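Long-range contact in FMN Adenylyltransferase (Candida glabrata, PDB 3FWK), which catalyses the transfer of an adenylyl group from ATP to FMN, the step of flavin metabolism that yields FAD: residues 169-173 and 297-301. Residues are numbered along the deposited sequence; the frame is centred on the assembly and turned at random.
Sequences RHTDP and DKLER
Arg-169, Asp-297 and Glu-300 form a salt-bridge network that ties a type I beta turn (Arg-169 to Asp-172), in the loop after strand 163-165 of the Rossmann-like fold, to residues 297-301, which begin as a short 3-10 segment. The Arg-169 guanidinium grips Asp-297 end-on: NH1 and NH2 both donate to the single oxygen OD1, each at 3.1 Å, with the guanidinium and carboxylate planes 61° apart. That oxygen also accepts from the backbone N of Leu-202, at helix 202-212. Glu-300 reaches Arg-169 from the opposite direction, nearly coplanar with the guanidinium; its OE1 lies 2.7 Å from NH2, in a bent, weak hydrogen bond, while OE2 pairs with Lys-69. A bend at chi3 (-53°) turns the Arg-169 tip toward both acids.

A separate salt bridge joins Asp-172 OD1 to Arg-301 NH2 at 2.9 Å, with a weaker bond from NH1. The other carboxylate oxygen, OD2, takes the Arg-169 backbone N at 2.8 Å, bracing the turn.

Pro-173 packs on Arg-301, its CD over the centre of the guanidinium face, 3.4 Å from CZ. A water links the two segments: it accepts from Thr-171 OG1 and donates to Asp-297 O and, at 2.6 Å, to Glu-300 OE1.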
loop_
_atom_site.group_PDB
_atom_site.type_symbol
_atom_site.label_atom_id
_atom_site.label_comp_id
_atom_site.label_asym_id
_atom_site.label_seq_id
_atom_site.Cartn_x
_atom_site.Cartn_y
_atom_site.Cartn_z
ATOM N N ARG A 169 8.533 -0.636 4.853
ATOM C CA ARG A 169 8.736 -1.687 5.855
ATOM C C ARG A 169 10.225 -1.876 6.087
ATOM O O ARG A 169 11.056 -1.596 5.219
ATOM C CB ARG A 169 8.113 -3.027 5.394
ATOM C CG ARG A 169 6.645 -2.878 5.090
ATOM C CD ARG A 169 5.868 -4.201 4.792
ATOM N NE ARG A 169 6.431 -5.056 3.750
ATOM C CZ ARG A 169 7.261 -6.096 3.981
ATOM N NH1 ARG A 169 7.647 -6.418 5.204
ATOM N NH2 ARG A 169 7.697 -6.816 2.971
ATOM N N HIS A 170 10.583 -2.422 7.248
ATOM C CA HIS A 170 12.021 -2.643 7.510
ATOM C C HIS A 170 12.707 -3.528 6.484
ATOM O O HIS A 170 13.898 -3.354 6.247
ATOM C CB HIS A 170 12.244 -3.261 8.887
ATOM C CG HIS A 170 12.180 -2.299 10.027
ATOM N ND1 HIS A 170 12.925 -1.133 10.073
ATOM C CD2 HIS A 170 11.495 -2.359 11.192
ATOM C CE1 HIS A 170 12.662 -0.496 11.214
ATOM N NE2 HIS A 170 11.807 -1.227 11.916
ATOM N N THR A 171 11.976 -4.474 5.877
ATOM C CA THR A 171 12.582 -5.368 4.916
ATOM C C THR A 171 12.785 -4.740 3.539
ATOM O O THR A 171 13.445 -5.337 2.693
ATOM C CB THR A 171 11.765 -6.665 4.736
ATOM O OG1 THR A 171 10.473 -6.289 4.291
ATOM C CG2 THR A 171 11.652 -7.456 6.048
ATOM N N ASP A 172 12.222 -3.559 3.312
ATOM C CA ASP A 172 12.415 -2.886 2.039
ATOM C C ASP A 172 13.822 -2.301 1.929
ATOM O O ASP A 172 14.466 -2.043 2.943
ATOM C CB ASP A 172 11.409 -1.730 1.915
ATOM C CG ASP A 172 9.962 -2.197 1.752
ATOM O OD1 ASP A 172 9.728 -3.241 1.143
ATOM O OD2 ASP A 172 9.065 -1.458 2.191
ATOM N N PRO A 173 14.289 -2.045 0.700
ATOM C CA PRO A 173 15.544 -1.307 0.561
ATOM C C PRO A 173 15.488 0.009 1.345
ATOM O O PRO A 173 14.463 0.700 1.350
ATOM C CB PRO A 173 15.635 -1.060 -0.957
ATOM C CG PRO A 173 14.912 -2.202 -1.538
ATOM C CD PRO A 173 13.713 -2.401 -0.602
ATOM N N ASP A 297 9.770 -12.546 2.625
ATOM C CA ASP A 297 10.174 -11.173 2.402
ATOM C C ASP A 297 11.448 -11.069 1.599
ATOM O O ASP A 297 11.607 -10.094 0.868
ATOM C CB ASP A 297 10.360 -10.412 3.716
ATOM C CG ASP A 297 9.081 -10.397 4.561
ATOM O OD1 ASP A 297 8.441 -9.341 4.655
ATOM O OD2 ASP A 297 8.694 -11.479 5.110
ATOM N N LYS A 298 12.346 -12.043 1.734
ATOM C CA LYS A 298 13.646 -11.947 1.045
ATOM C C LYS A 298 13.497 -12.059 -0.455
ATOM O O LYS A 298 14.402 -11.669 -1.176
ATOM C CB LYS A 298 14.596 -13.044 1.512
ATOM C CG LYS A 298 15.020 -12.864 2.974
ATOM C CD LYS A 298 15.961 -13.951 3.465
ATOM C CE LYS A 298 15.316 -15.320 3.521
ATOM N NZ LYS A 298 14.006 -15.316 4.247
ATOM N N LEU A 299 12.377 -12.620 -0.922
ATOM C CA LEU A 299 12.173 -12.870 -2.345
ATOM C C LEU A 299 11.192 -11.897 -2.983
ATOM O O LEU A 299 10.865 -12.022 -4.170
ATOM C CB LEU A 299 11.669 -14.287 -2.546
ATOM C CG LEU A 299 12.584 -15.399 -2.019
ATOM C CD1 LEU A 299 11.894 -16.742 -2.221
ATOM C CD2 LEU A 299 13.942 -15.379 -2.681
ATOM N N GLU A 300 10.771 -10.879 -2.241
ATOM C CA GLU A 300 9.781 -9.946 -2.721
ATOM C C GLU A 300 10.176 -9.243 -4.023
ATOM O O GLU A 300 9.316 -8.995 -4.871
ATOM C CB GLU A 300 9.465 -8.934 -1.614
ATOM C CG GLU A 300 8.317 -7.995 -1.919
ATOM C CD GLU A 300 7.904 -7.153 -0.726
ATOM O OE1 GLU A 300 8.338 -7.442 0.403
ATOM O OE2 GLU A 300 7.128 -6.198 -0.919
ATOM N N ARG A 301 11.463 -8.936 -4.172
ATOM C CA ARG A 301 11.982 -8.243 -5.332
ATOM C C ARG A 301 12.732 -9.176 -6.274
ATOM O O ARG A 301 13.496 -8.705 -7.105
ATOM C CB ARG A 301 12.827 -7.052 -4.878
ATOM C CG ARG A 301 11.962 -6.030 -4.174
ATOM C CD ARG A 301 12.726 -4.918 -3.477
ATOM N NE ARG A 301 11.840 -3.768 -3.160
ATOM C CZ ARG A 301 10.995 -3.656 -2.111
ATOM N NH1 ARG A 301 10.277 -2.546 -1.974
ATOM N NH2 ARG A 301 10.855 -4.618 -1.204
HETATM O O HOH W 1 10.758 -7.466 1.477
HETATM O O HOH W 2 12.528 -6.402 -0.457
#